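PDB 2IMQ: nitrophorin Cim l NP from Cimex lectularius, which carries nitric oxide on a heme in the bed bug's saliva and delivers it to the victim during feeding, causing vasodilation. Local coordinates for residues P4-N15 with H271-L282. Sequence-based numbering, arbitrary orientation.
Sequences PAQLSVHTVSWN and HRPVLAKFRVTL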
ATOM      1  N   PRO A   4      -6.655   6.314  23.747  1.00 37.85           N
ATOM      2  CA  PRO A   4      -7.099   4.918  23.803  1.00 36.64           C
ATOM      3  C   PRO A   4      -5.898   4.004  23.903  1.00 33.51           C
ATOM      4  O   PRO A   4      -4.767   4.400  23.629  1.00 34.23           O
ATOM      5  CB  PRO A   4      -7.813   4.703  22.468  1.00 36.90           C
ATOM      6  CG  PRO A   4      -7.136   5.648  21.547  1.00 37.76           C
ATOM      7  CD  PRO A   4      -6.853   6.888  22.399  1.00 38.32           C
ATOM      8  N   ALA A   5      -6.146   2.788  24.334  1.00 30.42           N
ATOM      9  CA  ALA A   5      -5.091   1.812  24.442  1.00 28.86           C
ATOM     10  C   ALA A   5      -4.676   1.364  23.036  1.00 27.23           C
ATOM     11  O   ALA A   5      -3.507   1.130  22.810  1.00 27.15           O
ATOM     12  CB  ALA A   5      -5.558   0.636  25.222  1.00 28.95           C
ATOM     13  N   GLN A   6      -5.645   1.190  22.140  1.00 26.06           N
ATOM     14  CA  GLN A   6      -5.370   0.695  20.781  1.00 25.77           C
ATOM     15  C   GLN A   6      -6.108   1.476  19.713  1.00 24.82           C
ATOM     16  O   GLN A   6      -7.132   2.109  19.976  1.00 26.51           O
ATOM     17  CB  GLN A   6      -5.759  -0.778  20.650  1.00 24.73           C
ATOM     18  CG  GLN A   6      -5.076  -1.680  21.638  1.00 25.38           C
ATOM     19  CD  GLN A   6      -5.389  -3.148  21.431  1.00 27.73           C
ATOM     20  OE1 GLN A   6      -6.554  -3.543  21.489  1.00 29.40           O
ATOM     21  NE2 GLN A   6      -4.343  -3.971  21.194  1.00 30.41           N
ATOM     22  N   LEU A   7      -5.602   1.391  18.480  1.00 23.72           N
ATOM     23  CA  LEU A   7      -6.272   1.942  17.358  1.00 22.63           C
ATOM     24  C   LEU A   7      -6.241   0.906  16.248  1.00 22.54           C
ATOM     25  O   LEU A   7      -5.337   0.034  16.198  1.00 23.57           O
ATOM     26  CB  LEU A   7      -5.604   3.250  16.907  1.00 22.53           C
ATOM     27  CG  LEU A   7      -5.624   4.427  17.895  1.00 25.35           C
ATOM     28  CD1 LEU A   7      -4.697   5.515  17.491  1.00 27.74           C
ATOM     29  CD2 LEU A   7      -7.038   4.934  18.041  1.00 27.02           C
ATOM     30  N   SER A   8      -7.195   1.017  15.337  1.00 21.31           N
ATOM     31  CA  SER A   8      -7.210   0.179  14.119  1.00 21.43           C
ATOM     32  C   SER A   8      -6.899   0.979  12.867  1.00 20.32           C
ATOM     33  O   SER A   8      -7.230   2.145  12.755  1.00 19.94           O
ATOM     34  CB  SER A   8      -8.535  -0.519  13.960  1.00 24.32           C
ATOM     35  OG  SER A   8      -9.575   0.389  13.872  1.00 30.78           O
ATOM     36  N   VAL A   9      -6.193   0.324  11.958  1.00 17.71           N
ATOM     37  CA  VAL A   9      -5.740   0.931  10.729  1.00 18.33           C
ATOM     38  C   VAL A   9      -6.100  -0.027   9.626  1.00 16.59           C
ATOM     39  O   VAL A   9      -5.850  -1.232   9.753  1.00 18.15           O
ATOM     40  CB  VAL A   9      -4.173   1.123  10.703  1.00 18.62           C
ATOM     41  CG1 VAL A   9      -3.698   1.741   9.370  1.00 19.21           C
ATOM     42  CG2 VAL A   9      -3.736   1.914  11.899  1.00 19.81           C
ATOM     43  N   HIS A  10      -6.738   0.495   8.575  1.00 17.17           N
ATOM     44  CA  HIS A  10      -6.924  -0.239   7.306  1.00 16.66           C
ATOM     45  C   HIS A  10      -6.072   0.416   6.254  1.00 17.30           C
ATOM     46  O   HIS A  10      -6.047   1.641   6.149  1.00 17.31           O
ATOM     47  CB  HIS A  10      -8.393  -0.195   6.843  1.00 18.42           C
ATOM     48  CG  HIS A  10      -9.327  -1.021   7.676  1.00 18.28           C
ATOM     49  ND1 HIS A  10     -10.614  -1.328   7.268  1.00 18.68           N
ATOM     50  CD2 HIS A  10      -9.156  -1.605   8.888  1.00 19.16           C
ATOM     51  CE1 HIS A  10     -11.192  -2.057   8.210  1.00 20.82           C
ATOM     52  NE2 HIS A  10     -10.340  -2.225   9.209  1.00 21.72           N
ATOM     53  N   THR A  11      -5.383  -0.397   5.489  1.00 16.08           N
ATOM     54  CA  THR A  11      -4.673   0.071   4.315  1.00 16.19           C
ATOM     55  C   THR A  11      -5.133  -0.674   3.100  1.00 14.55           C
ATOM     56  O   THR A  11      -5.433  -1.874   3.170  1.00 16.53           O
ATOM     57  CB  THR A  11      -3.134  -0.113   4.483  1.00 16.46           C
ATOM     58  OG1 THR A  11      -2.783  -1.499   4.556  1.00 16.89           O
ATOM     59  CG2 THR A  11      -2.637   0.566   5.750  1.00 17.78           C
ATOM     60  N   VAL A  12      -5.176   0.012   1.975  1.00 15.69           N
ATOM     61  CA  VAL A  12      -5.391  -0.647   0.718  1.00 15.14           C
ATOM     62  C   VAL A  12      -4.473  -0.098  -0.320  1.00 15.28           C
ATOM     63  O   VAL A  12      -4.291   1.122  -0.397  1.00 16.07           O
ATOM     64  CB  VAL A  12      -6.899  -0.593   0.289  1.00 17.36           C
ATOM     65  CG1 VAL A  12      -7.371   0.827   0.020  1.00 18.25           C
ATOM     66  CG2 VAL A  12      -7.171  -1.457  -0.906  1.00 17.55           C
ATOM     67  N   SER A  13      -3.906  -0.975  -1.125  1.00 14.17           N
ATOM     68  CA  SER A  13      -3.212  -0.481  -2.259  1.00 15.15           C
ATOM     69  C   SER A  13      -3.596  -1.252  -3.512  1.00 14.83           C
ATOM     70  O   SER A  13      -4.025  -2.446  -3.458  1.00 16.16           O
ATOM     71  CB  SER A  13      -1.738  -0.494  -2.061  1.00 15.87           C
ATOM     72  OG  SER A  13      -1.172  -1.772  -2.226  1.00 17.43           O
ATOM     73  N   TRP A  14      -3.417  -0.581  -4.633  1.00 15.82           N
ATOM     74  CA  TRP A  14      -3.802  -1.150  -5.909  1.00 14.95           C
ATOM     75  C   TRP A  14      -2.944  -0.565  -6.986  1.00 15.90           C
ATOM     76  O   TRP A  14      -2.897   0.648  -7.189  1.00 16.17           O
ATOM     77  CB  TRP A  14      -5.244  -0.800  -6.161  1.00 17.12           C
ATOM     78  CG  TRP A  14      -5.916  -1.522  -7.252  1.00 18.69           C
ATOM     79  CD1 TRP A  14      -5.442  -2.540  -8.036  1.00 19.10           C
ATOM     80  CD2 TRP A  14      -7.282  -1.368  -7.575  1.00 19.66           C
ATOM     81  NE1 TRP A  14      -6.437  -2.953  -8.895  1.00 20.70           N
ATOM     82  CE2 TRP A  14      -7.577  -2.242  -8.624  1.00 19.90           C
ATOM     83  CE3 TRP A  14      -8.295  -0.540  -7.088  1.00 21.75           C
ATOM     84  CZ2 TRP A  14      -8.844  -2.322  -9.170  1.00 23.29           C
ATOM     85  CZ3 TRP A  14      -9.523  -0.617  -7.646  1.00 23.28           C
ATOM     86  CH2 TRP A  14      -9.795  -1.502  -8.649  1.00 23.03           C
ATOM     87  N   ASN A  15      -2.276  -1.426  -7.718  1.00 15.14           N
ATOM     88  CA  ASN A  15      -1.638  -1.030  -8.969  1.00 16.25           C
ATOM     89  C   ASN A  15      -2.748  -1.046 -10.004  1.00 18.31           C
ATOM     90  O   ASN A  15      -3.092  -2.079 -10.629  1.00 18.39           O
ATOM     91  CB  ASN A  15      -0.483  -1.973  -9.309  1.00 16.69           C
ATOM     92  CG  ASN A  15       0.313  -1.466 -10.468  1.00 17.30           C
ATOM     93  OD1 ASN A  15      -0.230  -0.715 -11.245  1.00 20.54           O
ATOM     94  ND2 ASN A  15       1.599  -1.834 -10.589  1.00 16.79           N
ATOM     95  N   HIS A 271      -4.097  -6.444 -11.839  1.00 17.81           N
ATOM     96  CA  HIS A 271      -3.746  -6.635 -10.434  1.00 16.61           C
ATOM     97  C   HIS A 271      -5.000  -6.552  -9.602  1.00 18.14           C
ATOM     98  O   HIS A 271      -5.923  -5.763  -9.889  1.00 21.76           O
ATOM     99  CB  HIS A 271      -2.881  -5.496  -9.934  1.00 16.83           C
ATOM    100  CG  HIS A 271      -1.600  -5.303 -10.636  1.00 16.56           C
ATOM    101  ND1 HIS A 271      -0.381  -5.648 -10.069  1.00 16.56           N
ATOM    102  CD2 HIS A 271      -1.325  -4.660 -11.790  1.00 19.02           C
ATOM    103  CE1 HIS A 271       0.581  -5.263 -10.886  1.00 16.67           C
ATOM    104  NE2 HIS A 271       0.039  -4.657 -11.932  1.00 18.34           N
ATOM    105  N   ARG A 272      -5.027  -7.231  -8.487  1.00 17.25           N
ATOM    106  CA  ARG A 272      -6.112  -7.140  -7.529  1.00 17.87           C
ATOM    107  C   ARG A 272      -5.658  -6.302  -6.347  1.00 17.26           C
ATOM    108  O   ARG A 272      -4.535  -6.450  -5.861  1.00 18.46           O
ATOM    109  CB  ARG A 272      -6.515  -8.529  -7.045  1.00 20.03           C
ATOM    110  CG  ARG A 272      -6.897  -9.495  -8.177  1.00 24.90           C
ATOM    111  CD  ARG A 272      -8.166  -9.057  -8.862  1.00 28.66           C
ATOM    112  NE  ARG A 272      -8.132  -8.974 -10.332  1.00 31.81           N
ATOM    113  CZ  ARG A 272      -8.580  -9.887 -11.174  1.00 31.46           C
ATOM    114  NH1 ARG A 272      -9.055 -11.060 -10.741  1.00 32.85           N
ATOM    115  NH2 ARG A 272      -8.566  -9.631 -12.474  1.00 32.38           N
ATOM    116  N   PRO A 273      -6.553  -5.475  -5.809  1.00 16.36           N
ATOM    117  CA  PRO A 273      -6.223  -4.667  -4.624  1.00 16.87           C
ATOM    118  C   PRO A 273      -5.954  -5.524  -3.425  1.00 15.68           C
ATOM    119  O   PRO A 273      -6.510  -6.635  -3.303  1.00 16.51           O
ATOM    120  CB  PRO A 273      -7.450  -3.772  -4.410  1.00 17.98           C
ATOM    121  CG  PRO A 273      -8.447  -4.193  -5.354  1.00 18.84           C
ATOM    122  CD  PRO A 273      -7.931  -5.223  -6.250  1.00 16.26           C
ATOM    123  N   VAL A 274      -5.140  -5.010  -2.505  1.00 14.05           N
ATOM    124  CA  VAL A 274      -4.788  -5.695  -1.313  1.00 14.32           C
ATOM    125  C   VAL A 274      -5.135  -4.865  -0.107  1.00 14.89           C
ATOM    126  O   VAL A 274      -4.692  -3.717   0.007  1.00 13.90           O
ATOM    127  CB  VAL A 274      -3.301  -6.104  -1.340  1.00 15.06           C
ATOM    128  CG1 VAL A 274      -2.859  -6.667  -0.019  1.00 16.00           C
ATOM    129  CG2 VAL A 274      -3.039  -7.167  -2.371  1.00 15.57           C
ATOM    130  N   LEU A 275      -5.929  -5.445   0.797  1.00 14.78           N
ATOM    131  CA  LEU A 275      -6.431  -4.803   1.969  1.00 15.23           C
ATOM    132  C   LEU A 275      -5.830  -5.415   3.231  1.00 15.45           C
ATOM    133  O   LEU A 275      -5.905  -6.648   3.420  1.00 15.80           O
ATOM    134  CB  LEU A 275      -7.956  -5.001   1.996  1.00 17.21           C
ATOM    135  CG  LEU A 275      -8.704  -4.535   3.223  1.00 17.09           C
ATOM    136  CD1 LEU A 275      -8.560  -3.000   3.447  1.00 18.73           C
ATOM    137  CD2 LEU A 275     -10.127  -4.900   3.101  1.00 18.90           C
ATOM    138  N   ALA A 276      -5.239  -4.588   4.070  1.00 15.08           N
ATOM    139  CA  ALA A 276      -4.706  -5.037   5.325  1.00 15.33           C
ATOM    140  C   ALA A 276      -5.410  -4.300   6.435  1.00 16.44           C
ATOM    141  O   ALA A 276      -5.766  -3.137   6.292  1.00 17.82           O
ATOM    142  CB  ALA A 276      -3.184  -4.841   5.437  1.00 16.15           C
ATOM    143  N   LYS A 277      -5.562  -4.985   7.537  1.00 17.09           N
ATOM    144  CA  LYS A 277      -6.212  -4.458   8.722  1.00 17.91           C
ATOM    145  C   LYS A 277      -5.293  -4.759   9.874  1.00 18.09           C
ATOM    146  O   LYS A 277      -4.819  -5.885  10.035  1.00 18.85           O
ATOM    147  CB  LYS A 277      -7.606  -5.074   8.976  1.00 18.38           C
ATOM    148  CG  LYS A 277      -8.552  -4.970   7.810  1.00 18.85           C
ATOM    149  CD  LYS A 277      -9.912  -5.618   8.108  1.00 19.29           C
ATOM    150  CE  LYS A 277     -10.791  -5.628   6.891  1.00 20.21           C
ATOM    151  NZ  LYS A 277     -12.133  -6.210   7.258  1.00 25.01           N
ATOM    152  N   PHE A 278      -5.036  -3.735  10.686  1.00 18.08           N
ATOM    153  CA  PHE A 278      -4.116  -3.849  11.832  1.00 18.08           C
ATOM    154  C   PHE A 278      -4.745  -3.285  13.071  1.00 19.60           C
ATOM    155  O   PHE A 278      -5.540  -2.358  12.990  1.00 20.60           O
ATOM    156  CB  PHE A 278      -2.859  -3.018  11.575  1.00 17.55           C
ATOM    157  CG  PHE A 278      -2.146  -3.364  10.309  1.00 17.16           C
ATOM    158  CD1 PHE A 278      -2.453  -2.696   9.136  1.00 17.15           C
ATOM    159  CD2 PHE A 278      -1.109  -4.272  10.319  1.00 18.63           C
ATOM    160  CE1 PHE A 278      -1.763  -2.991   7.961  1.00 17.66           C
ATOM    161  CE2 PHE A 278      -0.392  -4.528   9.101  1.00 17.60           C
ATOM    162  CZ  PHE A 278      -0.781  -3.903   7.957  1.00 17.92           C
ATOM    163  N   ARG A 279      -4.265  -3.781  14.193  1.00 20.15           N
ATOM    164  CA  ARG A 279      -4.532  -3.165  15.486  1.00 21.73           C
ATOM    165  C   ARG A 279      -3.186  -2.766  16.089  1.00 20.66           C
ATOM    166  O   ARG A 279      -2.296  -3.598  16.189  1.00 22.79           O
ATOM    167  CB  ARG A 279      -5.236  -4.135  16.375  1.00 21.50           C
ATOM    168  CG  ARG A 279      -5.558  -3.666  17.771  1.00 25.14           C
ATOM    169  CD  ARG A 279      -6.229  -4.784  18.581  1.00 30.12           C
ATOM    170  NE  ARG A 279      -7.458  -5.228  17.938  1.00 36.80           N
ATOM    171  CZ  ARG A 279      -7.878  -6.487  17.868  1.00 41.06           C
ATOM    172  NH1 ARG A 279      -7.157  -7.485  18.384  1.00 45.20           N
ATOM    173  NH2 ARG A 279      -9.030  -6.757  17.257  1.00 43.45           N
ATOM    174  N   VAL A 280      -3.030  -1.483  16.397  1.00 20.04           N
ATOM    175  CA  VAL A 280      -1.812  -0.984  17.024  1.00 20.39           C
ATOM    176  C   VAL A 280      -2.044  -0.659  18.487  1.00 21.63           C
ATOM    177  O   VAL A 280      -3.142  -0.225  18.850  1.00 22.36           O
ATOM    178  CB  VAL A 280      -1.221   0.226  16.252  1.00 21.22           C
ATOM    179  CG1 VAL A 280      -1.096  -0.096  14.772  1.00 19.11           C
ATOM    180  CG2 VAL A 280      -1.989   1.465  16.436  1.00 22.26           C
ATOM    181  N   THR A 281      -1.035  -0.922  19.311  1.00 22.58           N
ATOM    182  CA  THR A 281      -1.124  -0.689  20.773  1.00 23.65           C
ATOM    183  C   THR A 281      -0.280   0.513  21.097  1.00 23.49           C
ATOM    184  O   THR A 281       0.924   0.536  20.879  1.00 24.42           O
ATOM    185  CB  THR A 281      -0.658  -1.942  21.520  1.00 23.06           C
ATOM    186  OG1 THR A 281      -1.502  -3.033  21.149  1.00 26.54           O
ATOM    187  CG2 THR A 281      -0.808  -1.794  23.039  1.00 23.91           C
ATOM    188  N   LEU A 282      -0.909   1.568  21.582  1.00 26.95           N
ATOM    189  CA  LEU A 282      -0.202   2.824  21.845  1.00 29.20           C
ATOM    190  C   LEU A 282       0.745   2.755  23.044  1.00 30.10           C
ATOM    191  O   LEU A 282       1.724   3.505  23.129  1.00 32.66           O
ATOM    192  CB  LEU A 282      -1.194   3.929  22.123  1.00 29.58           C
ATOM    193  CG  LEU A 282      -1.934   4.496  20.917  1.00 31.03           C
ATOM    194  CD1 LEU A 282      -2.713   3.459  20.200  1.00 33.09           C
ATOM    195  CD2 LEU A 282      -2.867   5.670  21.305  1.00 32.78           C
ATOM    196  OXT LEU A 282       0.541   1.946  23.948  1.00 31.40           O
TER
HETATM  197  O   HOH W   1      -2.781  -2.724   2.102  1.00 17.76           O
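W14 lies against P273 at the tightly packed end of this antiparallel pair: P273 CD sits 3.9 Å from the centroid of the W14 five-membered ring, over its face. With chi1 at -167°, CG of W14 points away from its own backbone N, which lays the indole alongside P273; W14 NE1 donates a hydrogen bond to H271 O at 3.0 Å, a bent bond from above the carbonyl plane. Next to it, N15 CB stands 3.6 Å from the centroid of the H271 ring, almost on the ring normal, and the amide stacks on the imidazole with the planes 15° apart. N15 ND2 is hydrogen-bonded to D171 and H271 ND1 to T242, so both flat groups are also held from outside the pair.

Between L7/V280 and S13/V274, four hydrogen-bonded pairs make an unbroken ladder of paired backbone N-H...O bonds. V9, T11, F278 and V280 share one face; phenylalanines F129 and F131 of the second sheet meet V9 there, as in the beta-sandwich of DNase I-like proteins. Within this layer T11 OG1 meets the F278 ring edge in plane, and a water 2.7 Å from T11 OG1 donates to V274 O. On the other face K277 CG lies over the H10 ring, 3.7 Å from its centroid, while its extended chain carries NZ to a salt bridge with E35.

Toward the chain termini, the face carrying Q6, R279 and T281 is the looser, solvent-facing and polar side: Q6 and R279 cross, and Q6 NE2 donates to T281 OG1 at 3.0 Å, nearly straight (174°). On the other face L282 CD1 packs on L7 CG. Backbone bonds thus join strands from opposite chain ends, whereas P273 over the indole face and the N-H bond to H271 O probably help position W14, which touches the heme.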